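Putative acetyltransferase Ta0821 (Thermoplasma acidophilum DSM 1728, PDB 3C26) probably transfers an acyl group, perhaps from acetyl-CoA, as a member of the GNAT acetyltransferase family, to an acceptor that is not known. Local coordinates at residues K51-W56 with G89-P94; E108-L113 with H136-H141. All coordinates share one frame; numbering follows the deposited sequence.

Contact 1: residues K51-W56 with G89-P94; sequences KVIERW and GLRVHP. With NO3 (nitrate ion), chain B.
Ile-53 reaches from helix 45-58 to strand 85-92, where its CD1 lies 4.3 Å from CD of Arg-91. With CG1 anti to the backbone N (chi1 -168°) and chi2 also near trans, the ethyl arm of isoleucine supplies the reach, and its apolar CD1 suits the methylene carbons of the arginine. The charged end of Arg-91 is turned to other partners. Its chain, extended from CG to NE, presents one guanidinium edge to the nitrate. NE gives a nearly straight bond to O1 (2.8 Å). NH2 gives a second to O2 (3.0 Å, 170°), while NH1 forms a salt bridge with Asp-50. Helix 45-58 thus packs beside the central strand 85-92 of the GNAT fold, whose end in this family lies by the acetyl-CoA site; the nitrate, probably from the crystallisation liquor, shows that Arg-91 can hold a small anion here. One turn on, Trp-56 N bonds to Val-52 O, and CG2 of Val-52 lies over one face of the indole, 3.5 Å above its plane and offset toward the rim. The ring's edge meets the strand, CZ3 being 4.3 Å from CA of Gly-89. A glycine fits there doubly: its phi is positive, and a beta carbon would press on CZ3.

Contact 2: residues E108-L113 with H136-H141; sequences ETIQFL and HRLGFH
Ile-110 of helix 101-113 and Leu-138, just before Gly-139, meet methyl to methyl, CD1 to CD1 at 4.2 Å. Both bonds from backbone to beta carbon are directed at the opposing segment, yet the two alpha carbons remain 9.1 Å apart, so this is contact between the ends of branched aliphatic chains rather than close helix packing. Isoleucine suits such a span because its beta branch limits the rotamers while the ethyl arm ending in CD1 supplies the reach: CG1 lies beside the backbone N and anti to the carbonyl carbon (chi1 -68°), and the trans-like chi2 carries CD1 out toward Leu-138 and Phe-140.

The same methyl also touches an aromatic ring, with CD1 4.4 Å from CE1 of Phe-140 in an oblique approach. The phenylalanine starts out across the line between the segments, and the length of its ring brings it within range. Tyr-264 of strand 258-265 meets the Phe-140 ring and also touches Ile-110, while Met-106 packs on both Leu-138 and Phe-140.

Backbone bonding shapes the second segment. Gly-139 adopts positive phi (99°) with two bonds back into the last turn, one being its N to His-136 O at 2.9 Å: a Schellman motif. Glycine is suited to this place because a beta carbon would be jammed against the carbonyl O of Leu-138. The turn lets the chain leave the helix for strand 141-153, with Leu-138 before the glycine and Phe-140 after it both meeting Ile-110.

Across the segments there is no hydrogen bond or ion pair. Without directional bonds, the methyls and the ring are held by complementary shape and the exclusion of water, with Met-106 and Tyr-264 packed on the same residues.

In the fold
Contact 1 closes before contact 2 opens, so the two follow one another in series within the GNAT acetyltransferase region. Strand 85-92, which supplies most of 89-94, is followed in the chain by helix 101-113, which supplies 108-113. The centres of the contacts lie 19 Å apart and their nearest atoms about 7 Å, without touching. Leu-90, on the strand of contact 1 but pointing away from 51-56, packs on Ile-105 and Met-106, so strand 85-92 has helix 45-58 and helix 101-113 both packed on it. In GNAT enzymes this strand-to-helix connection usually binds the pyrophosphate of acetyl-CoA, and it may do so here; contact 2 then joins that helix to the 129-138 region.

Contact 1: residues K51-W56 with G89-P94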
loop_
_atom_site.group_PDB
_atom_site.type_symbol
_atom_site.label_atom_id
_atom_site.label_comp_id
_atom_site.label_asym_id
_atom_site.label_seq_id
_atom_site.Cartn_x
_atom_site.Cartn_y
_atom_site.Cartn_z
ATOM N N LYS A 51 -3.217 -21.781 -4.682
ATOM C CA LYS A 51 -4.305 -22.750 -4.637
ATOM C C LYS A 51 -4.409 -23.585 -5.902
ATOM O O LYS A 51 -4.736 -24.752 -5.850
ATOM C CB LYS A 51 -5.627 -22.010 -4.348
ATOM C CG LYS A 51 -6.900 -22.833 -4.495
ATOM C CD LYS A 51 -8.173 -21.952 -4.244
ATOM C CE LYS A 51 -8.526 -21.032 -5.418
ATOM N NZ LYS A 51 -9.689 -20.152 -5.075
ATOM N N VAL A 52 -4.103 -22.991 -7.051
ATOM C CA VAL A 52 -4.352 -23.658 -8.359
ATOM C C VAL A 52 -3.103 -24.123 -9.149
ATOM O O VAL A 52 -3.194 -24.831 -10.134
ATOM C CB VAL A 52 -5.176 -22.730 -9.281
ATOM C CG1 VAL A 52 -6.552 -22.513 -8.741
ATOM C CG2 VAL A 52 -4.485 -21.413 -9.488
ATOM N N ILE A 53 -1.928 -23.735 -8.685
ATOM C CA ILE A 53 -0.694 -23.969 -9.456
ATOM C C ILE A 53 -0.422 -25.453 -9.692
ATOM O O ILE A 53 0.116 -25.808 -10.727
ATOM C CB ILE A 53 0.557 -23.259 -8.826
ATOM C CG1 ILE A 53 1.743 -23.281 -9.834
ATOM C CG2 ILE A 53 0.887 -23.883 -7.474
ATOM C CD1 ILE A 53 2.898 -22.251 -9.569
ATOM N N GLU A 54 -0.755 -26.300 -8.717
ATOM C CA GLU A 54 -0.544 -27.756 -8.855
ATOM C C GLU A 54 -1.421 -28.302 -9.975
ATOM O O GLU A 54 -0.938 -29.076 -10.851
ATOM C CB GLU A 54 -0.754 -28.515 -7.537
ATOM C CG GLU A 54 -0.409 -29.988 -7.721
ATOM C CD GLU A 54 -0.420 -30.778 -6.435
ATOM O OE1 GLU A 54 -0.805 -30.238 -5.388
ATOM O OE2 GLU A 54 -0.018 -31.955 -6.477
ATOM N N ARG A 55 -2.669 -27.816 -10.000
ATOM C CA ARG A 55 -3.658 -28.175 -11.041
ATOM C C ARG A 55 -3.159 -27.780 -12.425
ATOM O O ARG A 55 -3.193 -28.551 -13.388
ATOM C CB ARG A 55 -5.045 -27.560 -10.771
ATOM C CG ARG A 55 -5.904 -28.431 -9.858
ATOM C CD ARG A 55 -7.233 -27.821 -9.412
ATOM N NE ARG A 55 -7.114 -26.855 -8.303
ATOM C CZ ARG A 55 -8.122 -26.098 -7.882
ATOM N NH1 ARG A 55 -9.304 -26.178 -8.485
ATOM N NH2 ARG A 55 -7.956 -25.240 -6.884
ATOM N N TRP A 56 -2.652 -26.563 -12.498
ATOM C CA TRP A 56 -2.105 -26.048 -13.736
ATOM C C TRP A 56 -0.993 -26.898 -14.274
ATOM O O TRP A 56 -0.955 -27.158 -15.453
ATOM C CB TRP A 56 -1.533 -24.634 -13.543
ATOM C CG TRP A 56 -2.587 -23.540 -13.391
ATOM C CD1 TRP A 56 -3.902 -23.621 -13.743
ATOM C CD2 TRP A 56 -2.372 -22.193 -12.974
ATOM N NE1 TRP A 56 -4.518 -22.420 -13.548
ATOM C CE2 TRP A 56 -3.602 -21.526 -13.062
ATOM C CE3 TRP A 56 -1.249 -21.480 -12.528
ATOM C CZ2 TRP A 56 -3.746 -20.177 -12.726
ATOM C CZ3 TRP A 56 -1.412 -20.137 -12.183
ATOM C CH2 TRP A 56 -2.628 -19.505 -12.307
ATOM N N GLY A 89 1.280 -16.316 -12.871
ATOM C CA GLY A 89 1.899 -17.325 -12.056
ATOM C C GLY A 89 3.412 -17.319 -12.233
ATOM O O GLY A 89 4.052 -18.350 -12.170
ATOM N N LEU A 90 3.973 -16.143 -12.518
ATOM C CA LEU A 90 5.450 -15.977 -12.628
ATOM C C LEU A 90 6.126 -16.076 -11.245
ATOM O O LEU A 90 5.990 -15.216 -10.363
ATOM C CB LEU A 90 5.844 -14.663 -13.374
ATOM C CG LEU A 90 7.251 -14.664 -14.016
ATOM C CD1 LEU A 90 7.430 -13.443 -14.967
ATOM C CD2 LEU A 90 8.413 -14.689 -12.970
ATOM N N ARG A 91 6.852 -17.175 -11.086
ATOM C CA ARG A 91 7.542 -17.512 -9.826
ATOM C C ARG A 91 8.928 -18.035 -10.079
ATOM O O ARG A 91 9.222 -18.612 -11.108
ATOM C CB ARG A 91 6.717 -18.518 -9.012
ATOM C CG ARG A 91 5.431 -17.890 -8.509
ATOM C CD ARG A 91 4.616 -18.827 -7.624
ATOM N NE ARG A 91 3.428 -18.161 -7.107
ATOM C CZ ARG A 91 2.673 -18.618 -6.110
ATOM N NH1 ARG A 91 2.938 -19.772 -5.519
ATOM N NH2 ARG A 91 1.672 -17.895 -5.657
ATOM N N VAL A 92 9.795 -17.760 -9.117
ATOM C CA VAL A 92 11.172 -18.175 -9.165
ATOM C C VAL A 92 11.545 -18.848 -7.820
ATOM O O VAL A 92 10.983 -18.574 -6.718
ATOM C CB VAL A 92 12.145 -16.989 -9.466
ATOM C CG1 VAL A 92 11.708 -16.202 -10.772
ATOM C CG2 VAL A 92 12.261 -16.034 -8.249
ATOM N N HIS A 93 12.484 -19.765 -7.954
ATOM C CA HIS A 93 13.088 -20.382 -6.803
ATOM C C HIS A 93 13.728 -19.248 -5.968
ATOM O O HIS A 93 14.292 -18.317 -6.506
ATOM C CB HIS A 93 14.144 -21.393 -7.225
ATOM C CG HIS A 93 14.851 -21.996 -6.055
ATOM N ND1 HIS A 93 15.921 -21.385 -5.437
ATOM C CD2 HIS A 93 14.579 -23.107 -5.329
ATOM C CE1 HIS A 93 16.313 -22.127 -4.417
ATOM N NE2 HIS A 93 15.516 -23.176 -4.326
ATOM N N PRO A 94 13.655 -19.329 -4.638
ATOM C CA PRO A 94 14.065 -18.173 -3.840
ATOM C C PRO A 94 15.537 -17.783 -3.929
ATOM O O PRO A 94 15.889 -16.630 -3.698
ATOM C CB PRO A 94 13.676 -18.571 -2.430
ATOM C CG PRO A 94 12.700 -19.615 -2.600
ATOM C CD PRO A 94 13.057 -20.368 -3.809
HETATM N N NO3 B . 1.689 -15.154 -8.138
HETATM O O1 NO3 B . 2.542 -16.072 -8.684
HETATM O O2 NO3 B . 1.438 -15.179 -6.805
HETATM O O3 NO3 B . 1.157 -14.162 -8.904
#

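Contact 2: residues E108-L113 with H136-H141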
loop_
_atom_site.group_PDB
_atom_site.type_symbol
_atom_site.label_atom_id
_atom_site.label_comp_id
_atom_site.label_asym_id
_atom_site.label_seq_id
_atom_site.Cartn_x
_atom_site.Cartn_y
_atom_site.Cartn_z
ATOM N N GLU A 108 11.171 -15.923 -23.459
ATOM C CA GLU A 108 10.958 -17.237 -24.040
ATOM C C GLU A 108 9.499 -17.410 -24.324
ATOM O O GLU A 108 9.115 -17.968 -25.352
ATOM C CB GLU A 108 11.397 -18.351 -23.096
ATOM C CG GLU A 108 12.828 -18.335 -22.832
ATOM C CD GLU A 108 13.636 -18.933 -23.962
ATOM O OE1 GLU A 108 13.051 -19.539 -24.894
ATOM O OE2 GLU A 108 14.880 -18.818 -23.893
ATOM N N THR A 109 8.676 -16.970 -23.379
ATOM C CA THR A 109 7.213 -17.044 -23.553
ATOM C C THR A 109 6.722 -16.232 -24.792
ATOM O O THR A 109 5.901 -16.711 -25.586
ATOM C CB THR A 109 6.460 -16.620 -22.267
ATOM O OG1 THR A 109 6.808 -17.513 -21.203
ATOM C CG2 THR A 109 4.919 -16.639 -22.439
ATOM N N ILE A 110 7.243 -15.021 -24.997
ATOM C CA ILE A 110 6.761 -14.202 -26.134
ATOM C C ILE A 110 7.078 -14.896 -27.437
ATOM O O ILE A 110 6.262 -14.940 -28.360
ATOM C CB ILE A 110 7.333 -12.757 -26.105
ATOM C CG1 ILE A 110 6.713 -12.015 -24.899
ATOM C CG2 ILE A 110 7.057 -12.008 -27.435
ATOM C CD1 ILE A 110 7.525 -10.862 -24.390
ATOM N N GLN A 111 8.255 -15.489 -27.478
ATOM C CA GLN A 111 8.742 -16.184 -28.672
ATOM C C GLN A 111 7.919 -17.436 -28.931
ATOM O O GLN A 111 7.471 -17.689 -30.043
ATOM C CB GLN A 111 10.231 -16.519 -28.570
ATOM C CG GLN A 111 10.671 -17.477 -29.664
ATOM C CD GLN A 111 12.036 -17.151 -30.264
ATOM O OE1 GLN A 111 12.730 -16.245 -29.807
ATOM N NE2 GLN A 111 12.410 -17.870 -31.313
ATOM N N PHE A 112 7.735 -18.196 -27.866
ATOM C CA PHE A 112 6.931 -19.415 -27.868
ATOM C C PHE A 112 5.481 -19.221 -28.320
ATOM O O PHE A 112 4.889 -20.136 -28.906
ATOM C CB PHE A 112 6.920 -20.004 -26.455
ATOM C CG PHE A 112 6.123 -21.278 -26.314
ATOM C CD1 PHE A 112 6.590 -22.449 -26.848
ATOM C CD2 PHE A 112 4.952 -21.311 -25.560
ATOM C CE1 PHE A 112 5.889 -23.639 -26.697
ATOM C CE2 PHE A 112 4.243 -22.474 -25.430
ATOM C CZ PHE A 112 4.711 -23.645 -26.000
ATOM N N LEU A 113 4.918 -18.032 -28.102
ATOM C CA LEU A 113 3.488 -17.768 -28.412
ATOM C C LEU A 113 3.307 -16.984 -29.710
ATOM O O LEU A 113 2.208 -16.805 -30.188
ATOM C CB LEU A 113 2.768 -17.079 -27.256
ATOM C CG LEU A 113 2.588 -17.921 -25.993
ATOM C CD1 LEU A 113 1.902 -17.095 -24.949
ATOM C CD2 LEU A 113 1.818 -19.180 -26.292
ATOM N N HIS A 136 6.557 -3.323 -19.269
ATOM C CA HIS A 136 6.627 -2.118 -20.074
ATOM C C HIS A 136 7.767 -2.256 -21.049
ATOM O O HIS A 136 7.625 -2.074 -22.246
ATOM C CB HIS A 136 6.868 -0.881 -19.197
ATOM C CG HIS A 136 6.930 0.380 -19.983
ATOM N ND1 HIS A 136 8.114 0.925 -20.444
ATOM C CD2 HIS A 136 5.939 1.158 -20.474
ATOM C CE1 HIS A 136 7.845 2.012 -21.143
ATOM N NE2 HIS A 136 6.532 2.173 -21.175
ATOM N N ARG A 137 8.923 -2.579 -20.499
ATOM C CA ARG A 137 10.147 -2.757 -21.299
ATOM C C ARG A 137 9.970 -3.781 -22.415
ATOM O O ARG A 137 10.541 -3.661 -23.515
ATOM C CB ARG A 137 11.272 -3.249 -20.428
ATOM C CG ARG A 137 12.592 -3.165 -21.120
ATOM C CD ARG A 137 13.631 -3.957 -20.368
ATOM N NE ARG A 137 13.706 -3.551 -18.963
ATOM N N LEU A 138 9.148 -4.781 -22.127
ATOM C CA LEU A 138 8.906 -5.876 -23.092
ATOM C C LEU A 138 7.862 -5.502 -24.137
ATOM O O LEU A 138 7.666 -6.214 -25.133
ATOM C CB LEU A 138 8.550 -7.160 -22.373
ATOM C CG LEU A 138 9.678 -7.859 -21.590
ATOM C CD1 LEU A 138 9.088 -9.066 -20.929
ATOM C CD2 LEU A 138 10.864 -8.277 -22.453
ATOM N N GLY A 139 7.248 -4.341 -23.960
ATOM C CA GLY A 139 6.309 -3.824 -24.962
ATOM C C GLY A 139 4.817 -4.017 -24.713
ATOM O O GLY A 139 3.975 -3.874 -25.593
ATOM N N PHE A 140 4.503 -4.347 -23.484
ATOM C CA PHE A 140 3.129 -4.357 -23.012
ATOM C C PHE A 140 2.717 -2.911 -22.691
ATOM O O PHE A 140 3.548 -2.060 -22.407
ATOM C CB PHE A 140 3.011 -5.146 -21.724
ATOM C CG PHE A 140 3.131 -6.638 -21.872
ATOM C CD1 PHE A 140 4.343 -7.237 -22.089
ATOM C CD2 PHE A 140 2.023 -7.445 -21.693
ATOM C CE1 PHE A 140 4.455 -8.608 -22.163
ATOM C CE2 PHE A 140 2.125 -8.826 -21.763
ATOM C CZ PHE A 140 3.369 -9.400 -22.018
ATOM N N HIS A 141 1.419 -2.666 -22.755
ATOM C CA HIS A 141 0.823 -1.398 -22.328
ATOM C C HIS A 141 -0.387 -1.652 -21.448
ATOM O O HIS A 141 -1.098 -2.601 -21.639
ATOM C CB HIS A 141 0.475 -0.490 -23.515
ATOM C CG HIS A 141 -0.185 -1.204 -24.650
ATOM N ND1 HIS A 141 0.524 -1.650 -25.754
ATOM C CD2 HIS A 141 -1.482 -1.545 -24.861
ATOM C CE1 HIS A 141 -0.312 -2.266 -26.579
ATOM N NE2 HIS A 141 -1.533 -2.205 -26.064
#